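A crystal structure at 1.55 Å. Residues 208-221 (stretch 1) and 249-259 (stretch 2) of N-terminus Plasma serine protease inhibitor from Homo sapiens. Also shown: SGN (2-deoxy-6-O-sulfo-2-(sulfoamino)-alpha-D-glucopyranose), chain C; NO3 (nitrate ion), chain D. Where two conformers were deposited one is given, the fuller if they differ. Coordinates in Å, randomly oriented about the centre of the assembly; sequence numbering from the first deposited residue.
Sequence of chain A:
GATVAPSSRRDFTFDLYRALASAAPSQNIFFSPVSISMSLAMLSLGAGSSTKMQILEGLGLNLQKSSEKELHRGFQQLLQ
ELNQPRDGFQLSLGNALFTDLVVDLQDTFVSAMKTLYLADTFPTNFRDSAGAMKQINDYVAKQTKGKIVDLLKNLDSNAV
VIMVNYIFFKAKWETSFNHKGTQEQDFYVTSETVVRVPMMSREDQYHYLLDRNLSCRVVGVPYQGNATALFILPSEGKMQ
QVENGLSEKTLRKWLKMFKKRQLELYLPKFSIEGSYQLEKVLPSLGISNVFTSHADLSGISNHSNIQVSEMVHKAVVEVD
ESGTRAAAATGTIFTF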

ATOM      1  N   TYR A 208      15.513   9.637 -16.145  1.00 10.90           N
ATOM      2  CA  TYR A 208      15.421   8.387 -16.878  1.00 11.44           C
ATOM      3  C   TYR A 208      16.602   7.462 -16.666  1.00 12.26           C
ATOM      4  O   TYR A 208      17.720   7.909 -16.418  1.00 12.68           O
ATOM      5  CB  TYR A 208      15.311   8.747 -18.365  1.00 11.76           C
ATOM      6  CG  TYR A 208      15.359   7.598 -19.348  1.00 11.97           C
ATOM      7  CD1 TYR A 208      14.196   6.926 -19.723  1.00 12.31           C
ATOM      8  CD2 TYR A 208      16.562   7.214 -19.941  1.00 14.51           C
ATOM      9  CE1 TYR A 208      14.229   5.906 -20.678  1.00 13.57           C
ATOM     10  CE2 TYR A 208      16.606   6.189 -20.893  1.00 14.42           C
ATOM     11  CZ  TYR A 208      15.433   5.545 -21.258  1.00 14.30           C
ATOM     12  OH  TYR A 208      15.459   4.557 -22.216  1.00 16.24           O
ATOM     13  N   LEU A 209      16.339   6.166 -16.776  1.00 12.91           N
ATOM     14  CA  LEU A 209      17.378   5.158 -16.649  1.00 12.54           C
ATOM     15  C   LEU A 209      17.010   3.920 -17.447  1.00 14.09           C
ATOM     16  O   LEU A 209      15.862   3.467 -17.424  1.00 13.26           O
ATOM     17  CB  LEU A 209      17.586   4.752 -15.184  1.00 14.73           C
ATOM     18  CG  LEU A 209      18.628   3.651 -14.955  1.00 18.20           C
ATOM     19  CD1 LEU A 209      20.004   4.168 -15.337  1.00 19.81           C
ATOM     20  CD2 LEU A 209      18.617   3.211 -13.500  1.00 18.37           C
ATOM     21  N   LEU A 210      17.987   3.396 -18.176  1.00 13.13           N
ATOM     22  CA  LEU A 210      17.807   2.173 -18.935  1.00 14.50           C
ATOM     23  C   LEU A 210      18.514   1.141 -18.062  1.00 15.58           C
ATOM     24  O   LEU A 210      19.740   1.166 -17.929  1.00 17.18           O
ATOM     25  CB  LEU A 210      18.488   2.266 -20.303  1.00 15.82           C
ATOM     26  CG  LEU A 210      18.491   0.991 -21.155  1.00 17.27           C
ATOM     27  CD1 LEU A 210      17.064   0.567 -21.473  1.00 17.90           C
ATOM     28  CD2 LEU A 210      19.267   1.245 -22.439  1.00 18.37           C
ATOM     29  N   ASP A 211      17.734   0.270 -17.435  1.00 13.54           N
ATOM     30  CA  ASP A 211      18.283  -0.763 -16.566  1.00 15.19           C
ATOM     31  C   ASP A 211      18.531  -2.009 -17.413  1.00 16.02           C
ATOM     32  O   ASP A 211      17.607  -2.748 -17.743  1.00 15.07           O
ATOM     33  CB  ASP A 211      17.295  -1.049 -15.425  1.00 16.05           C
ATOM     34  CG  ASP A 211      17.820  -2.066 -14.427  1.00 17.41           C
ATOM     35  OD1 ASP A 211      17.320  -2.080 -13.284  1.00 16.48           O
ATOM     36  OD2 ASP A 211      18.718  -2.856 -14.782  1.00 16.60           O
ATOM     37  N   ARG A 212      19.792  -2.224 -17.775  1.00 17.23           N
ATOM     38  CA  ARG A 212      20.158  -3.363 -18.607  1.00 18.84           C
ATOM     39  C   ARG A 212      20.238  -4.670 -17.829  1.00 18.77           C
ATOM     40  O   ARG A 212      20.228  -5.750 -18.420  1.00 20.01           O
ATOM     41  CB  ARG A 212      21.493  -3.093 -19.306  1.00 21.43           C
ATOM     42  CG  ARG A 212      21.435  -1.970 -20.329  1.00 25.07           C
ATOM     43  CD  ARG A 212      22.813  -1.659 -20.901  1.00 29.49           C
ATOM     44  NE  ARG A 212      22.775  -0.562 -21.866  1.00 34.06           N
ATOM     45  CZ  ARG A 212      22.164  -0.620 -23.047  1.00 35.46           C
ATOM     46  NH1 ARG A 212      21.534  -1.725 -23.422  1.00 37.55           N
ATOM     47  NH2 ARG A 212      22.185   0.432 -23.856  1.00 36.50           N
ATOM     48  N   ASN A 213      20.318  -4.575 -16.506  1.00 19.37           N
ATOM     49  CA  ASN A 213      20.391  -5.763 -15.663  1.00 19.24           C
ATOM     50  C   ASN A 213      19.031  -6.451 -15.592  1.00 18.82           C
ATOM     51  O   ASN A 213      18.920  -7.658 -15.808  1.00 19.37           O
ATOM     52  CB  ASN A 213      20.863  -5.383 -14.258  1.00 22.83           C
ATOM     53  CG  ASN A 213      20.833  -6.553 -13.298  1.00 26.82           C
ATOM     54  OD1 ASN A 213      21.403  -7.611 -13.570  1.00 30.03           O
ATOM     55  ND2 ASN A 213      20.170  -6.369 -12.162  1.00 28.57           N
ATOM     56  N   LEU A 214      17.991  -5.678 -15.291  1.00 17.11           N
ATOM     57  CA  LEU A 214      16.649  -6.234 -15.204  1.00 15.75           C
ATOM     58  C   LEU A 214      15.926  -6.132 -16.540  1.00 14.39           C
ATOM     59  O   LEU A 214      14.928  -6.815 -16.768  1.00 14.75           O
ATOM     60  CB  LEU A 214      15.846  -5.514 -14.118  1.00 15.88           C
ATOM     61  CG  LEU A 214      16.350  -5.759 -12.694  1.00 18.45           C
ATOM     62  CD1 LEU A 214      15.446  -5.045 -11.701  1.00 19.70           C
ATOM     63  CD2 LEU A 214      16.384  -7.261 -12.417  1.00 19.99           C
ATOM     64  N   SER A 215      16.452  -5.282 -17.416  1.00 13.73           N
ATOM     65  CA  SER A 215      15.900  -5.060 -18.747  1.00 13.47           C
ATOM     66  C   SER A 215      14.584  -4.294 -18.696  1.00 12.86           C
ATOM     67  O   SER A 215      13.514  -4.824 -19.002  1.00 12.33           O
ATOM     68  CB  SER A 215      15.707  -6.391 -19.483  1.00 16.45           C
ATOM     69  OG  SER A 215      15.653  -6.176 -20.882  1.00 17.50           O
ATOM     70  N   CYS A 216      14.683  -3.028 -18.316  1.00 12.42           N
ATOM     71  CA  CYS A 216      13.512  -2.167 -18.227  1.00 10.47           C
ATOM     72  C   CYS A 216      13.931  -0.711 -18.284  1.00 11.41           C
ATOM     73  O   CYS A 216      15.089  -0.372 -18.030  1.00 12.63           O
ATOM     74  CB  CYS A 216      12.755  -2.431 -16.917  1.00 11.80           C
ATOM     75  SG  CYS A 216      13.694  -2.126 -15.390  1.00 10.98           S
ATOM     76  N   ARG A 217      12.983   0.144 -18.645  1.00  9.08           N
ATOM     77  CA  ARG A 217      13.217   1.578 -18.692  1.00  9.14           C
ATOM     78  C   ARG A 217      12.489   2.133 -17.480  1.00  9.63           C
ATOM     79  O   ARG A 217      11.370   1.720 -17.173  1.00  9.47           O
ATOM     80  CB  ARG A 217      12.647   2.192 -19.970  1.00  8.76           C
ATOM     81  CG  ARG A 217      13.429   1.844 -21.228  1.00 10.82           C
ATOM     82  CD  ARG A 217      12.923   2.669 -22.396  1.00 15.35           C
ATOM     83  NE  ARG A 217      13.704   2.476 -23.614  1.00 18.10           N
ATOM     84  CZ  ARG A 217      13.513   1.492 -24.485  1.00 21.96           C
ATOM     85  NH1 ARG A 217      14.280   1.409 -25.567  1.00 23.26           N
ATOM     86  NH2 ARG A 217      12.557   0.595 -24.281  1.00 21.66           N
ATOM     87  N   VAL A 218      13.134   3.060 -16.789  1.00  8.15           N
ATOM     88  CA  VAL A 218      12.560   3.653 -15.592  1.00  9.14           C
ATOM     89  C   VAL A 218      12.435   5.151 -15.793  1.00  8.99           C
ATOM     90  O   VAL A 218      13.405   5.814 -16.158  1.00  9.14           O
ATOM     91  CB  VAL A 218      13.470   3.393 -14.363  1.00 10.68           C
ATOM     92  CG1 VAL A 218      12.859   4.019 -13.115  1.00 12.70           C
ATOM     93  CG2 VAL A 218      13.673   1.891 -14.170  1.00 12.11           C
ATOM     94  N   VAL A 219      11.243   5.694 -15.565  0.50  7.93           N
ATOM     95  CA  VAL A 219      11.049   7.128 -15.715  0.50  9.63           C
ATOM     96  C   VAL A 219      10.409   7.711 -14.463  0.50  9.23           C
ATOM     97  O   VAL A 219       9.448   7.161 -13.922  0.50 10.19           O
ATOM     98  CB  VAL A 219      10.174   7.463 -16.951  0.50  9.78           C
ATOM     99  CG1 VAL A 219       8.742   7.013 -16.727  0.50  8.62           C
ATOM    100  CG2 VAL A 219      10.238   8.961 -17.241  0.50  9.37           C
ATOM    101  N   GLY A 220      10.966   8.820 -13.996  1.00  8.60           N
ATOM    102  CA  GLY A 220      10.450   9.471 -12.812  1.00  8.33           C
ATOM    103  C   GLY A 220       9.625  10.656 -13.264  1.00  9.31           C
ATOM    104  O   GLY A 220      10.048  11.407 -14.145  1.00 10.75           O
ATOM    105  N   VAL A 221       8.440  10.811 -12.686  1.00  8.65           N
ATOM    106  CA  VAL A 221       7.555  11.926 -13.017  1.00 10.13           C
ATOM    107  C   VAL A 221       7.209  12.577 -11.683  1.00 11.15           C
ATOM    108  O   VAL A 221       6.456  12.023 -10.883  1.00 12.27           O
ATOM    109  CB  VAL A 221       6.267  11.442 -13.711  1.00  9.68           C
ATOM    110  CG1 VAL A 221       5.447  12.644 -14.183  1.00 11.95           C
ATOM    111  CG2 VAL A 221       6.615  10.543 -14.885  1.00 11.02           C
ATOM    112  N   LYS A 249      16.785  -2.487  -2.562  1.00 13.42           N
ATOM    113  CA  LYS A 249      18.059  -2.107  -3.169  1.00 14.04           C
ATOM    114  C   LYS A 249      17.862  -1.628  -4.606  1.00 13.69           C
ATOM    115  O   LYS A 249      18.437  -0.616  -5.021  1.00 13.25           O
ATOM    116  CB  LYS A 249      19.026  -3.296  -3.151  1.00 16.38           C
ATOM    117  CG  LYS A 249      20.386  -3.002  -3.764  1.00 18.97           C
ATOM    118  CD  LYS A 249      21.268  -4.243  -3.752  1.00 21.31           C
ATOM    119  N   THR A 250      17.050  -2.361  -5.359  1.00 12.03           N
ATOM    120  CA  THR A 250      16.772  -2.006  -6.745  1.00 10.72           C
ATOM    121  C   THR A 250      16.141  -0.621  -6.830  1.00 11.89           C
ATOM    122  O   THR A 250      16.525   0.198  -7.674  1.00 11.34           O
ATOM    123  CB  THR A 250      15.832  -3.043  -7.404  1.00 13.09           C
ATOM    124  OG1 THR A 250      16.519  -4.298  -7.524  1.00 15.33           O
ATOM    125  CG2 THR A 250      15.401  -2.576  -8.787  1.00 12.22           C
ATOM    126  N   LEU A 251      15.170  -0.356  -5.959  1.00 11.61           N
ATOM    127  CA  LEU A 251      14.512   0.943  -5.952  1.00 10.61           C
ATOM    128  C   LEU A 251      15.527   2.024  -5.610  1.00 12.73           C
ATOM    129  O   LEU A 251      15.555   3.076  -6.250  1.00 11.03           O
ATOM    130  CB  LEU A 251      13.360   0.966  -4.942  1.00 11.31           C
ATOM    131  CG  LEU A 251      12.648   2.314  -4.800  1.00 11.43           C
ATOM    132  CD1 LEU A 251      12.067   2.736  -6.150  1.00 13.21           C
ATOM    133  CD2 LEU A 251      11.548   2.203  -3.756  1.00 13.92           C
ATOM    134  N   ARG A 252      16.367   1.767  -4.608  1.00 11.45           N
ATOM    135  CA  ARG A 252      17.388   2.746  -4.233  1.00 13.95           C
ATOM    136  C   ARG A 252      18.301   3.015  -5.424  1.00 12.98           C
ATOM    137  O   ARG A 252      18.684   4.155  -5.679  1.00 12.43           O
ATOM    138  CB  ARG A 252      18.247   2.245  -3.067  1.00 15.77           C
ATOM    139  CG  ARG A 252      17.563   2.211  -1.715  1.00 19.51           C
ATOM    140  CD  ARG A 252      18.609   2.182  -0.593  1.00 20.95           C
ATOM    141  NE  ARG A 252      19.509   1.033  -0.686  1.00 22.98           N
ATOM    142  CZ  ARG A 252      19.204  -0.196  -0.281  1.00 22.90           C
ATOM    143  NH1 ARG A 252      18.018  -0.445   0.255  1.00 23.48           N
ATOM    144  NH2 ARG A 252      20.086  -1.180  -0.414  1.00 24.79           N
ATOM    145  N   LYS A 253      18.653   1.957  -6.148  1.00 13.76           N
ATOM    146  CA  LYS A 253      19.529   2.089  -7.305  1.00 14.67           C
ATOM    147  C   LYS A 253      18.901   2.981  -8.366  1.00 14.23           C
ATOM    148  O   LYS A 253      19.550   3.896  -8.884  1.00 13.90           O
ATOM    149  CB  LYS A 253      19.830   0.717  -7.913  1.00 17.06           C
ATOM    150  CG  LYS A 253      20.745   0.777  -9.132  1.00 20.88           C
ATOM    151  CD  LYS A 253      20.910  -0.584  -9.803  1.00 23.06           C
ATOM    152  CE  LYS A 253      19.672  -0.975 -10.601  1.00 25.67           C
ATOM    153  NZ  LYS A 253      18.451  -1.064  -9.756  1.00 26.53           N
ATOM    154  N   TRP A 254      17.639   2.712  -8.692  1.00 14.15           N
ATOM    155  CA  TRP A 254      16.942   3.497  -9.701  1.00 14.02           C
ATOM    156  C   TRP A 254      16.913   4.975  -9.340  1.00 15.27           C
ATOM    157  O   TRP A 254      17.282   5.828 -10.148  1.00 15.83           O
ATOM    158  CB  TRP A 254      15.502   2.997  -9.889  1.00 13.36           C
ATOM    159  CG  TRP A 254      15.389   1.651 -10.562  1.00 12.80           C
ATOM    160  CD1 TRP A 254      16.320   1.050 -11.359  1.00 14.05           C
ATOM    161  CD2 TRP A 254      14.258   0.767 -10.534  1.00 12.09           C
ATOM    162  NE1 TRP A 254      15.843  -0.150 -11.829  1.00 13.26           N
ATOM    163  CE2 TRP A 254      14.579  -0.348 -11.341  1.00 12.03           C
ATOM    164  CE3 TRP A 254      13.004   0.813  -9.910  1.00 12.61           C
ATOM    165  CZ2 TRP A 254      13.691  -1.414 -11.537  1.00 12.44           C
ATOM    166  CZ3 TRP A 254      12.121  -0.249 -10.107  1.00 11.50           C
ATOM    167  CH2 TRP A 254      12.471  -1.343 -10.914  1.00 11.97           C
ATOM    168  N   LEU A 255      16.476   5.269  -8.121  1.00 14.35           N
ATOM    169  CA  LEU A 255      16.372   6.640  -7.654  1.00 14.05           C
ATOM    170  C   LEU A 255      17.690   7.410  -7.647  1.00 14.74           C
ATOM    171  O   LEU A 255      17.708   8.603  -7.938  1.00 17.02           O
ATOM    172  CB  LEU A 255      15.753   6.668  -6.255  1.00 13.28           C
ATOM    173  CG  LEU A 255      14.274   6.279  -6.153  1.00 14.82           C
ATOM    174  CD1 LEU A 255      13.883   6.107  -4.694  1.00 17.79           C
ATOM    175  CD2 LEU A 255      13.418   7.344  -6.812  1.00 14.28           C
ATOM    176  N   LYS A 256      18.793   6.739  -7.338  1.00 14.28           N
ATOM    177  CA  LYS A 256      20.078   7.434  -7.288  1.00 15.21           C
ATOM    178  C   LYS A 256      20.818   7.481  -8.622  1.00 15.51           C
ATOM    179  O   LYS A 256      21.663   8.357  -8.834  1.00 15.45           O
ATOM    180  CB  LYS A 256      20.979   6.810  -6.210  1.00 14.57           C
ATOM    181  CG  LYS A 256      21.634   5.486  -6.580  1.00 15.27           C
ATOM    182  CD  LYS A 256      22.183   4.788  -5.337  1.00 16.06           C
ATOM    183  CE  LYS A 256      23.008   3.559  -5.690  1.00 17.42           C
ATOM    184  NZ  LYS A 256      24.361   3.928  -6.209  1.00 19.30           N
ATOM    185  N   MET A 257      20.498   6.561  -9.529  1.00 15.36           N
ATOM    186  CA  MET A 257      21.174   6.520 -10.825  1.00 15.13           C
ATOM    187  C   MET A 257      20.466   7.284 -11.944  1.00 16.86           C
ATOM    188  O   MET A 257      20.993   7.409 -13.056  1.00 15.76           O
ATOM    189  CB  MET A 257      21.414   5.066 -11.240  1.00 16.15           C
ATOM    190  CG  MET A 257      22.474   4.378 -10.384  1.00 16.38           C
ATOM    191  SD  MET A 257      22.902   2.724 -10.945  1.00 20.80           S
ATOM    192  CE  MET A 257      23.522   3.064 -12.556  1.00 24.89           C
ATOM    193  N   PHE A 258      19.276   7.795 -11.638  1.00 17.49           N
ATOM    194  CA  PHE A 258      18.471   8.584 -12.577  1.00 18.81           C
ATOM    195  C   PHE A 258      19.281   9.704 -13.231  1.00 18.59           C
ATOM    196  O   PHE A 258      20.042  10.391 -12.553  1.00 19.83           O
ATOM    197  CB  PHE A 258      17.306   9.240 -11.824  1.00 19.45           C
ATOM    198  CG  PHE A 258      16.002   8.501 -11.926  1.00 19.96           C
ATOM    199  CD1 PHE A 258      15.034   8.652 -10.936  1.00 23.37           C
ATOM    200  CD2 PHE A 258      15.717   7.700 -13.025  1.00 22.16           C
ATOM    201  CE1 PHE A 258      13.801   8.017 -11.038  1.00 21.37           C
ATOM    202  CE2 PHE A 258      14.483   7.059 -13.139  1.00 22.08           C
ATOM    203  CZ  PHE A 258      13.524   7.220 -12.142  1.00 24.17           C
ATOM    204  N   LYS A 259      19.105   9.895 -14.539  1.00 16.99           N
ATOM    205  CA  LYS A 259      19.780  10.973 -15.269  1.00 17.38           C
ATOM    206  C   LYS A 259      18.720  11.742 -16.065  1.00 17.96           C
ATOM    207  O   LYS A 259      17.708  11.174 -16.460  1.00 17.29           O
ATOM    208  CB  LYS A 259      20.832  10.419 -16.236  1.00 19.02           C
ATOM    209  CG  LYS A 259      21.951   9.607 -15.582  1.00 18.12           C
ATOM    210  CD  LYS A 259      22.771  10.434 -14.599  1.00 18.39           C
ATOM    211  CE  LYS A 259      23.926   9.605 -14.031  1.00 18.08           C
ATOM    212  NZ  LYS A 259      24.660  10.322 -12.953  1.00 18.62           N
TER
HETATM  213  C1  SGN C   4      24.736  -8.625  -6.165  1.00 78.42           C
HETATM  214  C2  SGN C   4      25.473  -9.158  -7.425  1.00 79.71           C
HETATM  215  C3  SGN C   4      26.363  -8.040  -8.013  1.00 80.70           C
HETATM  216  C4  SGN C   4      25.447  -6.854  -8.406  1.00 82.96           C
HETATM  217  C5  SGN C   4      24.722  -6.364  -7.106  1.00 81.52           C
HETATM  218  C6  SGN C   4      23.730  -5.209  -7.311  1.00 82.47           C
HETATM  219  N2  SGN C   4      26.259 -10.343  -7.037  1.00 79.36           N
HETATM  220  O3  SGN C   4      27.028  -8.521  -9.166  1.00 81.23           O
HETATM  221  O4  SGN C   4      26.283  -6.040  -9.236  1.00 87.94           O
HETATM  222  O5  SGN C   4      23.984  -7.451  -6.483  1.00 80.14           O
HETATM  223  O6  SGN C   4      22.710  -5.635  -8.190  1.00 83.36           O
HETATM  224  S1  SGN C   4      25.587 -11.845  -7.105  1.00 79.22           S
HETATM  225  O1S SGN C   4      25.436 -12.239  -5.732  1.00 78.77           O
HETATM  226  O2S SGN C   4      26.536 -12.663  -7.805  1.00 79.11           O
HETATM  227  O3S SGN C   4      24.321 -11.765  -7.772  1.00 79.33           O
HETATM  228  S2  SGN C   4      21.301  -4.995  -8.406  1.00 83.95           S
HETATM  229  O4S SGN C   4      21.535  -3.640  -8.811  1.00 83.90           O
HETATM  230  O5S SGN C   4      20.659  -5.081  -7.122  1.00 83.84           O
HETATM  231  O6S SGN C   4      20.640  -5.775  -9.410  1.00 84.00           O
HETATM  232  N   NO3 D 507      22.164  -0.697 -15.684  1.00 55.89           N
HETATM  233  O1  NO3 D 507      22.195  -1.793 -15.151  1.00 55.47           O
HETATM  234  O2  NO3 D 507      21.993   0.304 -15.011  1.00 56.12           O
HETATM  235  O3  NO3 D 507      22.304  -0.601 -16.891  1.00 55.50           O

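Two aromatic residues of stretch 2, Phe258 and Trp254, and one aliphatic residue of stretch 1, Leu209, cover the most surface in this contact, which buries 584 Å² in all. The helix 249-257 lies over a hairpin whose strands pair through Leu209 and Val218, its axis approaching that of strand 208-211 to 8.4 Å at 132°.

The CA-to-CB bond of Trp254 points sideways relative to the hairpin, yet its indole reaches it. The polar end of the ring is fixed by a hydrogen bond from Trp254 NE1 to Asp211 OD1, 2.8 Å long and nearly straight at 171°, with the carboxylate oxygen near the ring plane, where an indole N-H points. Asp211 OD2 accepts a bond from Leu214 N (3.0 Å, 171°), so the same carboxylate braces the turn. A long salt bridge, Asp211 OD1 to Lys253 NZ at 3.8 Å, adds charge pairing. One indole face is covered by Val218: its CG2 sits 3.7 Å from the centroid of the five-membered ring of Trp254, only 7° off the normal, a clear CH-pi geometry. Cys216 SG approaches obliquely, 3.9 Å from Trp254 CZ2.

Leu209 links the two aromatics. Leu209 CD2 lies 3.8 Å from Trp254 CD1 and 4.0 Å from Met257 CB, while Leu209 CB is 4.1 Å from Phe258 CD2.

Phe258, the first residue to leave helical phi/psi, has CA-to-CB pointing away, but its ring returns to the hairpin with chi1 at -98°, between wells. Phe258 CZ packs 3.4 Å from Val218 CG1 and 3.5 Å from Gly220 N. An ideal CB on Gly220 would fall 3.0 Å from Phe258 CE1, so the absent side chain leaves room for the ring. Immediately beyond, Lys259 forms an antiparallel bridge with Tyr208: Tyr208 N to Lys259 O is 2.7 Å and Lys259 N to Tyr208 O 3.1 Å.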